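Local coordinates for alkaline phosphatase (Thermus thermophilus, PDB 7KWD), which belongs to the alkaline phosphatase family and probably hydrolyses phosphate monoesters with the help of bound zinc and magnesium ions, at residues L138-T143 / A147-F152; I154-R159 / E163-Q168; L41-Y46 / P124-A129; A174-G179 / L255-A260. All blocks are in the same frame, centred on the assembly; numbering follows the deposited sequence.

Contact 1: residues L138-T143 / A147-F152; sequences LVTTTT and ATPASF. With MG (magnesium ion), chain D.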
loop_
_atom_site.group_PDB
_atom_site.type_symbol
_atom_site.label_atom_id
_atom_site.label_comp_id
_atom_site.label_asym_id
_atom_site.label_seq_id
_atom_site.Cartn_x
_atom_site.Cartn_y
_atom_site.Cartn_z
ATOM N N LEU A 138 20.973 0.450 20.268
ATOM C CA LEU A 138 20.101 -0.398 19.460
ATOM C C LEU A 138 18.998 -0.968 20.355
ATOM O O LEU A 138 19.275 -1.650 21.348
ATOM C CB LEU A 138 20.894 -1.527 18.798
ATOM C CG LEU A 138 22.063 -1.101 17.896
ATOM C CD1 LEU A 138 22.932 -2.282 17.467
ATOM C CD2 LEU A 138 21.523 -0.388 16.665
ATOM N N VAL A 139 17.756 -0.700 20.006
ATOM C CA VAL A 139 16.621 -1.132 20.807
ATOM C C VAL A 139 15.629 -1.783 19.880
ATOM O O VAL A 139 15.197 -1.158 18.896
ATOM C CB VAL A 139 15.962 0.050 21.552
ATOM C CG1 VAL A 139 14.765 -0.468 22.363
ATOM C CG2 VAL A 139 16.955 0.713 22.472
ATOM N N THR A 140 15.240 -3.021 20.186
ATOM C CA THR A 140 14.319 -3.688 19.273
ATOM C C THR A 140 13.488 -4.746 19.971
ATOM O O THR A 140 13.830 -5.199 21.056
ATOM C CB THR A 140 15.090 -4.344 18.122
ATOM O OG1 THR A 140 14.200 -5.090 17.295
ATOM C CG2 THR A 140 16.154 -5.282 18.677
ATOM N N THR A 141 12.381 -5.120 19.333
ATOM C CA THR A 141 11.565 -6.237 19.784
ATOM C C THR A 141 11.970 -7.554 19.132
ATOM O O THR A 141 11.447 -8.605 19.525
ATOM C CB THR A 141 10.075 -5.982 19.502
ATOM O OG1 THR A 141 9.891 -5.704 18.105
ATOM C CG2 THR A 141 9.547 -4.824 20.335
ATOM N N THR A 142 12.866 -7.530 18.139
ATOM C CA THR A 142 13.457 -8.767 17.668
ATOM C C THR A 142 14.610 -9.162 18.590
ATOM O O THR A 142 14.967 -8.431 19.529
ATOM C CB THR A 142 13.965 -8.626 16.227
ATOM O OG1 THR A 142 15.060 -7.699 16.204
ATOM C CG2 THR A 142 12.856 -8.131 15.278
ATOM N N THR A 143 15.232 -10.314 18.295
ATOM C CA THR A 143 16.555 -10.595 18.835
ATOM C C THR A 143 17.438 -9.383 18.583
ATOM O O THR A 143 17.363 -8.744 17.529
ATOM C CB THR A 143 17.177 -11.841 18.199
ATOM O OG1 THR A 143 17.154 -11.698 16.787
ATOM C CG2 THR A 143 16.397 -13.102 18.601
ATOM N N ALA A 147 18.704 -8.592 11.936
ATOM C CA ALA A 147 19.299 -7.928 10.779
ATOM C C ALA A 147 19.202 -6.417 10.869
ATOM O O ALA A 147 20.154 -5.709 10.530
ATOM C CB ALA A 147 18.617 -8.390 9.502
ATOM N N THR A 148 18.068 -5.889 11.337
ATOM C CA THR A 148 17.869 -4.449 11.220
ATOM C C THR A 148 18.817 -3.690 12.129
ATOM O O THR A 148 19.514 -2.778 11.652
ATOM C CB THR A 148 16.404 -4.109 11.496
ATOM O OG1 THR A 148 15.577 -4.751 10.516
ATOM C CG2 THR A 148 16.217 -2.617 11.422
ATOM N N PRO A 149 18.914 -3.999 13.414
ATOM C CA PRO A 149 19.941 -3.340 14.243
ATOM C C PRO A 149 21.338 -3.684 13.798
ATOM O O PRO A 149 22.220 -2.803 13.741
ATOM C CB PRO A 149 19.646 -3.867 15.668
ATOM C CG PRO A 149 18.786 -5.069 15.480
ATOM C CD PRO A 149 18.003 -4.842 14.199
ATOM N N ALA A 150 21.567 -4.960 13.447
ATOM C CA ALA A 150 22.942 -5.367 13.193
ATOM C C ALA A 150 23.483 -4.691 11.945
ATOM O O ALA A 150 24.671 -4.336 11.888
ATOM C CB ALA A 150 23.039 -6.885 13.086
ATOM N N SER A 151 22.625 -4.492 10.931
ATOM C CA SER A 151 23.100 -3.909 9.684
ATOM C C SER A 151 23.579 -2.486 9.880
ATOM O O SER A 151 24.242 -1.942 8.998
ATOM C CB SER A 151 21.989 -3.921 8.640
ATOM O OG SER A 151 20.975 -2.975 9.018
ATOM N N PHE A 152 23.235 -1.857 11.014
ATOM C CA PHE A 152 23.675 -0.502 11.253
ATOM C C PHE A 152 25.048 -0.415 11.881
ATOM O O PHE A 152 25.649 0.664 11.830
ATOM C CB PHE A 152 22.696 0.259 12.148
ATOM C CG PHE A 152 21.566 0.885 11.385
ATOM C CD1 PHE A 152 20.908 0.174 10.406
ATOM C CD2 PHE A 152 21.194 2.178 11.622
ATOM C CE1 PHE A 152 19.872 0.743 9.684
ATOM C CE2 PHE A 152 20.174 2.762 10.901
ATOM C CZ PHE A 152 19.505 2.049 9.947
HETATM MG MG MG D . 13.949 -6.199 11.452
HETATM O O HOH W 1 15.458 -6.798 12.820
HETATM O O HOH W 2 14.594 -7.676 10.348
HETATM O O HOH W 3 12.128 -7.551 11.974
#

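Contact 2: residues I154-R159 / E163-Q168; sequences ISNPDR and ERIAEQ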
loop_
_atom_site.group_PDB
_atom_site.type_symbol
_atom_site.label_atom_id
_atom_site.label_comp_id
_atom_site.label_asym_id
_atom_site.label_seq_id
_atom_site.Cartn_x
_atom_site.Cartn_y
_atom_site.Cartn_z
ATOM N N ILE A 154 27.556 -3.559 12.200
ATOM C CA ILE A 154 28.623 -4.530 11.898
ATOM C C ILE A 154 28.428 -5.193 10.539
ATOM O O ILE A 154 27.361 -5.156 9.936
ATOM C CB ILE A 154 28.758 -5.620 12.989
ATOM C CG1 ILE A 154 27.430 -6.355 13.241
ATOM C CG2 ILE A 154 29.289 -5.010 14.309
ATOM C CD1 ILE A 154 27.188 -7.588 12.315
ATOM N N SER A 155 29.494 -5.836 10.070
ATOM C CA SER A 155 29.491 -6.509 8.781
ATOM C C SER A 155 29.610 -8.013 8.968
ATOM O O SER A 155 30.437 -8.492 9.752
ATOM C CB SER A 155 30.652 -6.053 7.885
ATOM O OG SER A 155 30.564 -6.782 6.661
ATOM N N ASN A 156 28.808 -8.756 8.226
ATOM C CA ASN A 156 28.845 -10.213 8.324
ATOM C C ASN A 156 28.157 -10.830 7.118
ATOM O O ASN A 156 27.062 -10.389 6.736
ATOM C CB ASN A 156 28.161 -10.670 9.624
ATOM C CG ASN A 156 28.384 -12.144 9.904
ATOM O OD1 ASN A 156 28.126 -12.992 9.045
ATOM N ND2 ASN A 156 28.871 -12.450 11.099
ATOM N N PRO A 157 28.755 -11.857 6.499
ATOM C CA PRO A 157 28.168 -12.411 5.271
ATOM C C PRO A 157 26.884 -13.170 5.489
ATOM O O PRO A 157 26.181 -13.401 4.505
ATOM C CB PRO A 157 29.261 -13.347 4.728
ATOM C CG PRO A 157 30.148 -13.615 5.891
ATOM C CD PRO A 157 30.105 -12.402 6.756
ATOM N N ASP A 158 26.544 -13.521 6.731
ATOM C CA ASP A 158 25.374 -14.342 7.060
ATOM C C ASP A 158 24.591 -13.663 8.185
ATOM O O ASP A 158 25.031 -13.677 9.348
ATOM C CB ASP A 158 25.821 -15.747 7.493
ATOM C CG ASP A 158 24.648 -16.715 7.765
ATOM O OD1 ASP A 158 23.482 -16.386 7.453
ATOM O OD2 ASP A 158 24.922 -17.813 8.299
ATOM N N ARG A 159 23.431 -13.080 7.832
ATOM C CA ARG A 159 22.604 -12.414 8.825
ATOM C C ARG A 159 22.219 -13.370 9.946
ATOM O O ARG A 159 22.006 -12.947 11.079
ATOM C CB ARG A 159 21.335 -11.820 8.188
ATOM C CG ARG A 159 20.446 -12.797 7.426
ATOM C CD ARG A 159 19.099 -12.199 7.029
ATOM N NE ARG A 159 18.238 -11.842 8.168
ATOM C CZ ARG A 159 17.031 -11.284 8.042
ATOM N NH1 ARG A 159 16.283 -11.026 9.116
ATOM N NH2 ARG A 159 16.561 -10.997 6.828
ATOM N N GLU A 163 24.947 -15.900 16.756
ATOM C CA GLU A 163 25.880 -16.209 17.834
ATOM C C GLU A 163 27.180 -15.443 17.632
ATOM O O GLU A 163 27.725 -14.840 18.568
ATOM C CB GLU A 163 26.107 -17.726 17.898
ATOM C CG GLU A 163 26.557 -18.195 19.265
ATOM C CD GLU A 163 26.629 -19.713 19.432
ATOM O OE1 GLU A 163 27.761 -20.194 19.723
ATOM O OE2 GLU A 163 25.574 -20.384 19.298
ATOM N N ARG A 164 27.655 -15.397 16.397
ATOM C CA ARG A 164 28.850 -14.620 16.084
ATOM C C ARG A 164 28.577 -13.119 16.167
ATOM O O ARG A 164 29.412 -12.358 16.677
ATOM C CB ARG A 164 29.333 -15.016 14.682
ATOM C CG ARG A 164 30.457 -14.152 14.079
ATOM C CD ARG A 164 31.709 -14.074 14.972
ATOM N NE ARG A 164 32.661 -13.124 14.405
ATOM C CZ ARG A 164 33.437 -12.289 15.100
ATOM N NH1 ARG A 164 33.408 -12.275 16.428
ATOM N NH2 ARG A 164 34.241 -11.455 14.441
ATOM N N ILE A 165 27.415 -12.677 15.666
ATOM C CA ILE A 165 27.055 -11.260 15.713
ATOM C C ILE A 165 27.077 -10.741 17.158
ATOM O O ILE A 165 27.548 -9.638 17.424
ATOM C CB ILE A 165 25.681 -11.065 15.036
ATOM C CG1 ILE A 165 25.797 -11.306 13.517
ATOM C CG2 ILE A 165 25.143 -9.644 15.256
ATOM C CD1 ILE A 165 24.437 -11.442 12.821
ATOM N N ALA A 166 26.612 -11.547 18.107
ATOM C CA ALA A 166 26.660 -11.147 19.513
ATOM C C ALA A 166 28.088 -10.885 19.964
ATOM O O ALA A 166 28.341 -9.963 20.754
ATOM C CB ALA A 166 26.001 -12.227 20.387
ATOM N N GLU A 167 29.041 -11.668 19.451
ATOM C CA GLU A 167 30.436 -11.398 19.750
ATOM C C GLU A 167 30.864 -10.087 19.103
ATOM O O GLU A 167 31.593 -9.282 19.700
ATOM C CB GLU A 167 31.332 -12.549 19.243
ATOM C CG GLU A 167 31.106 -13.945 19.837
ATOM C CD GLU A 167 31.821 -15.028 19.013
ATOM O OE1 GLU A 167 32.965 -14.794 18.613
ATOM O OE2 GLU A 167 31.236 -16.083 18.720
ATOM N N GLN A 168 30.438 -9.869 17.860
ATOM C CA GLN A 168 30.759 -8.615 17.179
ATOM C C GLN A 168 30.186 -7.412 17.926
ATOM O O GLN A 168 30.795 -6.340 17.942
ATOM C CB GLN A 168 30.234 -8.679 15.752
ATOM C CG GLN A 168 30.982 -9.679 14.865
ATOM C CD GLN A 168 30.375 -9.746 13.481
ATOM O OE1 GLN A 168 29.455 -10.527 13.242
ATOM N NE2 GLN A 168 30.884 -8.925 12.566
#

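Contact 3: residues L41-Y46 / P124-A129; sequences LIVFVY and PFFAAA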
loop_
_atom_site.group_PDB
_atom_site.type_symbol
_atom_site.label_atom_id
_atom_site.label_comp_id
_atom_site.label_asym_id
_atom_site.label_seq_id
_atom_site.Cartn_x
_atom_site.Cartn_y
_atom_site.Cartn_z
ATOM N N LEU A 41 20.634 11.785 16.387
ATOM C CA LEU A 41 19.834 11.152 15.344
ATOM C C LEU A 41 19.147 9.959 15.972
ATOM O O LEU A 41 19.813 9.091 16.544
ATOM C CB LEU A 41 20.712 10.691 14.181
ATOM C CG LEU A 41 20.023 9.905 13.072
ATOM C CD1 LEU A 41 19.068 10.803 12.315
ATOM C CD2 LEU A 41 21.083 9.330 12.146
ATOM N N ILE A 42 17.835 9.902 15.834
ATOM C CA ILE A 42 17.046 8.731 16.215
ATOM C C ILE A 42 16.427 8.193 14.944
ATOM O O ILE A 42 15.822 8.964 14.181
ATOM C CB ILE A 42 15.954 9.076 17.247
ATOM C CG1 ILE A 42 16.577 9.789 18.447
ATOM C CG2 ILE A 42 15.244 7.815 17.673
ATOM C CD1 ILE A 42 15.600 10.343 19.436
ATOM N N VAL A 43 16.589 6.897 14.701
ATOM C CA VAL A 43 15.983 6.232 13.547
ATOM C C VAL A 43 15.005 5.180 14.074
ATOM O O VAL A 43 15.419 4.225 14.736
ATOM C CB VAL A 43 17.035 5.586 12.630
ATOM C CG1 VAL A 43 16.368 5.003 11.380
ATOM C CG2 VAL A 43 18.161 6.581 12.227
ATOM N N PHE A 44 13.727 5.341 13.757
ATOM C CA PHE A 44 12.649 4.477 14.244
ATOM C C PHE A 44 12.179 3.683 13.029
ATOM O O PHE A 44 11.507 4.224 12.142
ATOM C CB PHE A 44 11.540 5.312 14.883
ATOM C CG PHE A 44 10.504 4.501 15.613
ATOM C CD1 PHE A 44 10.569 3.143 15.722
ATOM C CD2 PHE A 44 9.380 5.162 16.159
ATOM C CE1 PHE A 44 9.591 2.405 16.346
ATOM C CE2 PHE A 44 8.395 4.423 16.835
ATOM C CZ PHE A 44 8.507 3.040 16.926
ATOM N N VAL A 45 12.568 2.410 12.975
ATOM C CA VAL A 45 12.187 1.532 11.867
ATOM C C VAL A 45 10.925 0.771 12.247
ATOM O O VAL A 45 10.892 0.086 13.273
ATOM C CB VAL A 45 13.306 0.550 11.517
ATOM C CG1 VAL A 45 12.849 -0.369 10.375
ATOM C CG2 VAL A 45 14.575 1.299 11.182
ATOM N N TYR A 46 9.892 0.890 11.407
ATOM C CA TYR A 46 8.713 0.035 11.446
ATOM C C TYR A 46 8.961 -1.107 10.458
ATOM O O TYR A 46 8.784 -0.958 9.256
ATOM C CB TYR A 46 7.475 0.836 11.057
ATOM C CG TYR A 46 6.839 1.731 12.109
ATOM C CD1 TYR A 46 7.542 2.776 12.701
ATOM C CD2 TYR A 46 5.493 1.593 12.436
ATOM C CE1 TYR A 46 6.933 3.613 13.609
ATOM C CE2 TYR A 46 4.869 2.440 13.337
ATOM C CZ TYR A 46 5.592 3.441 13.922
ATOM O OH TYR A 46 4.989 4.269 14.839
ATOM N N PRO A 124 28.924 0.638 7.828
ATOM C CA PRO A 124 27.566 1.108 8.092
ATOM C C PRO A 124 27.553 2.316 9.018
ATOM O O PRO A 124 28.489 2.567 9.783
ATOM C CB PRO A 124 26.904 -0.105 8.773
ATOM C CG PRO A 124 28.055 -0.818 9.482
ATOM C CD PRO A 124 29.341 -0.432 8.773
ATOM N N PHE A 125 26.428 3.026 8.971
ATOM C CA PHE A 125 26.395 4.406 9.453
ATOM C C PHE A 125 26.652 4.516 10.944
ATOM O O PHE A 125 27.304 5.465 11.391
ATOM C CB PHE A 125 25.051 5.076 9.103
ATOM C CG PHE A 125 25.063 6.526 9.374
ATOM C CD1 PHE A 125 25.781 7.371 8.556
ATOM C CD2 PHE A 125 24.447 7.044 10.501
ATOM C CE1 PHE A 125 25.868 8.728 8.842
ATOM C CE2 PHE A 125 24.520 8.385 10.788
ATOM C CZ PHE A 125 25.247 9.223 9.958
ATOM N N PHE A 126 26.126 3.601 11.756
ATOM C CA PHE A 126 26.356 3.806 13.190
ATOM C C PHE A 126 27.815 3.505 13.569
ATOM O O PHE A 126 28.312 4.004 14.591
ATOM C CB PHE A 126 25.407 2.946 14.031
ATOM C CG PHE A 126 24.013 3.505 14.154
ATOM C CD1 PHE A 126 23.597 4.585 13.379
ATOM C CD2 PHE A 126 23.131 2.974 15.078
ATOM C CE1 PHE A 126 22.306 5.120 13.526
ATOM C CE2 PHE A 126 21.824 3.490 15.213
ATOM C CZ PHE A 126 21.421 4.559 14.443
ATOM N N ALA A 127 28.511 2.690 12.776
ATOM C CA ALA A 127 29.949 2.544 12.985
ATOM C C ALA A 127 30.673 3.860 12.696
ATOM O O ALA A 127 31.526 4.312 13.478
ATOM C CB ALA A 127 30.462 1.387 12.124
ATOM N N ALA A 128 30.303 4.527 11.604
ATOM C CA ALA A 128 30.860 5.838 11.335
ATOM C C ALA A 128 30.558 6.813 12.460
ATOM O O ALA A 128 31.392 7.642 12.811
ATOM C CB ALA A 128 30.302 6.394 10.027
ATOM N N ALA A 129 29.343 6.746 13.011
ATOM C CA ALA A 129 28.935 7.676 14.059
ATOM C C ALA A 129 29.746 7.443 15.334
ATOM O O ALA A 129 30.199 8.395 15.981
ATOM C CB ALA A 129 27.438 7.498 14.348
#

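Contact 4: residues A174-G179 / L255-A260; sequences AEVYLG and LPRLAA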
loop_
_atom_site.group_PDB
_atom_site.type_symbol
_atom_site.label_atom_id
_atom_site.label_comp_id
_atom_site.label_asym_id
_atom_site.label_seq_id
_atom_site.Cartn_x
_atom_site.Cartn_y
_atom_site.Cartn_z
ATOM N N ALA A 174 28.678 -0.767 21.536
ATOM C CA ALA A 174 27.635 0.257 21.621
ATOM C C ALA A 174 27.224 0.461 23.072
ATOM O O ALA A 174 27.282 -0.467 23.893
ATOM C CB ALA A 174 26.411 -0.118 20.783
ATOM N N GLU A 175 26.781 1.684 23.382
ATOM C CA GLU A 175 26.482 2.018 24.765
ATOM C C GLU A 175 25.235 1.316 25.269
ATOM O O GLU A 175 25.130 1.039 26.474
ATOM C CB GLU A 175 26.353 3.538 24.917
ATOM C CG GLU A 175 27.702 4.281 25.050
ATOM C CD GLU A 175 28.480 4.476 23.717
ATOM O OE1 GLU A 175 28.045 3.994 22.617
ATOM O OE2 GLU A 175 29.555 5.121 23.781
ATOM N N VAL A 176 24.285 1.029 24.388
ATOM C CA VAL A 176 23.029 0.392 24.765
ATOM C C VAL A 176 22.648 -0.659 23.719
ATOM O O VAL A 176 22.545 -0.353 22.531
ATOM C CB VAL A 176 21.858 1.399 24.894
ATOM C CG1 VAL A 176 20.535 0.657 25.169
ATOM C CG2 VAL A 176 22.131 2.436 25.963
ATOM N N TYR A 177 22.346 -1.867 24.183
ATOM C CA TYR A 177 21.795 -2.948 23.381
ATOM C C TYR A 177 20.609 -3.524 24.145
ATOM O O TYR A 177 20.796 -4.064 25.237
ATOM C CB TYR A 177 22.804 -4.080 23.173
ATOM C CG TYR A 177 24.056 -3.803 22.395
ATOM C CD1 TYR A 177 24.024 -3.688 21.009
ATOM C CD2 TYR A 177 25.284 -3.753 23.031
ATOM C CE1 TYR A 177 25.186 -3.492 20.285
ATOM C CE2 TYR A 177 26.448 -3.532 22.325
ATOM C CZ TYR A 177 26.398 -3.414 20.950
ATOM O OH TYR A 177 27.550 -3.210 20.240
ATOM N N LEU A 178 19.412 -3.464 23.564
ATOM C CA LEU A 178 18.212 -3.961 24.219
ATOM C C LEU A 178 17.353 -4.702 23.220
ATOM O O LEU A 178 17.055 -4.174 22.147
ATOM C CB LEU A 178 17.386 -2.833 24.822
ATOM C CG LEU A 178 18.014 -2.002 25.914
ATOM C CD1 LEU A 178 17.152 -0.800 26.188
ATOM C CD2 LEU A 178 18.232 -2.830 27.184
ATOM N N GLY A 179 16.940 -5.908 23.584
ATOM C CA GLY A 179 16.073 -6.704 22.730
ATOM C C GLY A 179 15.982 -8.133 23.239
ATOM O O GLY A 179 16.175 -8.392 24.433
ATOM N N LEU A 255 17.013 5.982 26.191
ATOM C CA LEU A 255 17.085 7.367 25.744
ATOM C C LEU A 255 17.842 8.239 26.724
ATOM O O LEU A 255 18.785 8.928 26.306
ATOM C CB LEU A 255 15.660 7.864 25.510
ATOM C CG LEU A 255 15.395 9.067 24.627
ATOM C CD1 LEU A 255 16.073 8.992 23.288
ATOM C CD2 LEU A 255 13.853 9.133 24.472
ATOM N N PRO A 256 17.519 8.254 28.013
ATOM C CA PRO A 256 18.299 9.088 28.936
ATOM C C PRO A 256 19.773 8.734 28.996
ATOM O O PRO A 256 20.587 9.640 29.201
ATOM C CB PRO A 256 17.612 8.871 30.293
ATOM C CG PRO A 256 16.723 7.658 30.128
ATOM C CD PRO A 256 16.428 7.499 28.664
ATOM N N ARG A 257 20.154 7.460 28.814
ATOM C CA ARG A 257 21.572 7.110 28.834
ATOM C C ARG A 257 22.289 7.675 27.620
ATOM O O ARG A 257 23.373 8.249 27.732
ATOM C CB ARG A 257 21.745 5.596 28.863
ATOM C CG ARG A 257 21.222 4.973 30.141
ATOM C CD ARG A 257 21.230 3.440 30.077
ATOM N NE ARG A 257 21.234 2.840 31.413
ATOM C CZ ARG A 257 20.150 2.656 32.160
ATOM N NH1 ARG A 257 18.949 3.019 31.740
ATOM N NH2 ARG A 257 20.271 2.111 33.358
ATOM N N LEU A 258 21.699 7.522 26.446
ATOM C CA LEU A 258 22.335 8.055 25.247
ATOM C C LEU A 258 22.384 9.570 25.308
ATOM O O LEU A 258 23.394 10.178 24.941
ATOM C CB LEU A 258 21.584 7.558 24.007
ATOM C CG LEU A 258 21.508 6.034 23.907
ATOM C CD1 LEU A 258 20.553 5.560 22.829
ATOM C CD2 LEU A 258 22.924 5.532 23.627
ATOM N N ALA A 259 21.318 10.193 25.829
ATOM C CA ALA A 259 21.255 11.650 25.850
ATOM C C ALA A 259 22.287 12.264 26.779
ATOM O O ALA A 259 22.628 13.436 26.604
ATOM C CB ALA A 259 19.853 12.114 26.269
ATOM N N ALA A 260 22.774 11.511 27.765
ATOM C CA ALA A 260 23.731 12.052 28.727
ATOM C C ALA A 260 25.122 12.213 28.145
ATOM O O ALA A 260 25.936 12.937 28.716
ATOM C CB ALA A 260 23.815 11.127 29.933
#

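Contact 1: residues L138-T143 / A147-F152
Leu138 in strand 135-140 lies beside Pro149 in the first turn of helix 147-153, with 6.0 Å between their CA atoms, the chain having turned a corner at Thr141 and Thr142 before the helix begins. The leucine carries its CG beside the backbone N and away from the carbonyl carbon (chi1 -58°), which brings the isobutyl fork up to the pyrrolidine. Both methyls, CD1 and CD2, lie 4.1 Å from Pro149 CB, and CD1 also comes within 3.8 Å of Pro149 O. Replacing Leu138 by an alanine would probably leave Pro149 CB without this two-pronged support and open a gap between strand and helix. Thr140 adds its methyl, CG2 standing 4.1 Å from Pro149 CG with the two side chains roughly perpendicular. Its hydroxyl turns elsewhere: OG1 accepts from Thr142 N at 2.9 Å in an ST turn and is hydrogen-bonded to Glu270. Thr148, just before the proline, binds the magnesium ion through OG1 at 2.4 Å, and a metal-bound water accepts from Thr148 N at 3.1 Å. Asp47 and Glu270 supply the remaining protein ligands, which makes Thr140 a second-shell residue likely to help position Glu270. Around this buried contact, strand 135-140 pairs with strands 265-271 and 176-178, while Tyr169 of helix 162-172 packs on both Leu138 and Pro149.

Contact 2: residues I154-R159 / E163-Q168
Gln168, on helix 162-172, grips the loop 154-159 with both ends of its amide. NE2 donates to Ser155 O at 2.9 Å; the acceptor lies in the plane of the glutamine amide, whereas the donor stands above the carbonyl plane of Ser155. OE1 in turn accepts from Asn156 ND2 at 2.9 Å, a nearly straight bond (172°) between amides turned 49° apart. Together the two bonds fix the rotation of the Gln168 amide, and a leucine in its place would probably leave Ser155 O and Asn156 ND2 without these mates. Ile154 holds CG1 between its backbone N and carbonyl carbon (chi1 55°), sending CD1 to 3.8 Å from Gln168 OE1. The same methyl meets Ile165 CG2 at 4.1 Å, so it lies between the glutamine amide and Ile165. Ile165 also pushes CD1 against the backbone at Arg159 O, 3.3 Å away. Within the loop, Asn156 OD1 accepts from Asp158 N at 2.9 Å in an Asx turn. Arg159 forms a salt bridge with Glu94 beside Ser95, the predicted phosphoserine residue. The loop connects helices 147-153 and 162-172, with Ile165 also packing on Ala150 of the former and Asn156 bonded through its backbone to Leu113.

Contact 3: residues L41-Y46 / P124-A129
Leu41 and Phe125 make the closer of two aliphatic-aromatic contacts between strand 40-46 and helix 125-131. The leucine methyl CD2 lies 3.8 Å from Phe125 CE2, approaching the ring obliquely. Both side chains have CG anti to the backbone N (chi1 175° for Leu41 and -171° for Phe125), and this points each toward the other element. The second contact is looser: Val43 CG2 sits 4.4 Å from Phe126 CZ, at the edge of the ring and near its plane. The two rings are neighbours in the chain, with Phe125 CD2 at the edge of the Phe126 ring and in its plane; beyond them, Phe126 meets Phe152 of helix 147-153 edge-to-face. Met464 of helix 459-468 packs on Leu41, Val43 and Phe125 alike and so fills in around the same cluster. Strand and helix share no backbone hydrogen bond in this contact; each has its own. The helix begins after Pro124 at its N-cap position, and Ala129 N donates to Phe125 O at 2.9 Å, whereas the strand is paired in parallel with strands 265-271 and 310-325. With a buried strand backed by a helix through apolar side chains alone, the contact belongs to the alpha/beta core of the alkaline phosphatase fold, in which strand 40-46 leads directly to Asp47, a ligand of both the magnesium ion and a zinc ion.

Contact 4: residues A174-G179 / L255-A260
Glu175 OE1 is gripped by the backbone N of Val136 in the neighbouring strand 135-140 and, more weakly, by a long ion pair with Lys130. Its CB points toward helix 247-259, where Leu258 CD2 lies 4.2 Å away, while the bend at the second torsion (chi2 78°) turns the carboxylate aside to Val136. The main apolar meeting is between Val176 and Leu258: CG2 of the valine stands 4.0 Å from the leucine CD2 and 4.2 Å from its CG, the two side chains crossing at a slant. One leucine methyl therefore touches both Glu175, just before strand 176-178, and Val176, its first residue. Arg257 adds only its base, CB being 4.3 Å from Val176 CG2. Its guanidinium is taken up elsewhere, with NE bonded to Ala219 O and NH1 to Ala253 O in the preceding turn of its own helix. On the strand side Tyr177 OH accepts from Ala174 N at 3.0 Å, while its ring stacks with Tyr169. Leu258 also packs on Phe265 and Leu267 of strand 265-271. This is plain helix-on-sheet packing away from the metal sites, in which the last turns of helix 247-259 lie against parallel strands of the alpha/beta core of the alkaline phosphatase fold.

The contacts are in series, in the order 3, 1, 2, 4: helix 125-131 of contact 3 leads into strand 135-140 of contact 1, then come the loop and helix of contact 2 and strand 176-178 of contact 4. Contacts 1 and 3 are closest, their centres about 10 Å apart, and Phe152 O probably accepts from Phe126 N between them. Contacts 1 and 4 share neighbouring parallel strands, 135-140 and 176-178, whereas contacts 2 and 4, about 20 Å apart, do not touch. Contacts 1, 3 and 4 fasten helices to the core strands; contact 1 brings the magnesium ligand Thr148 into this framework, and contact 2 lies farther out, its Arg159 reaching back beside the predicted phosphoserine residue.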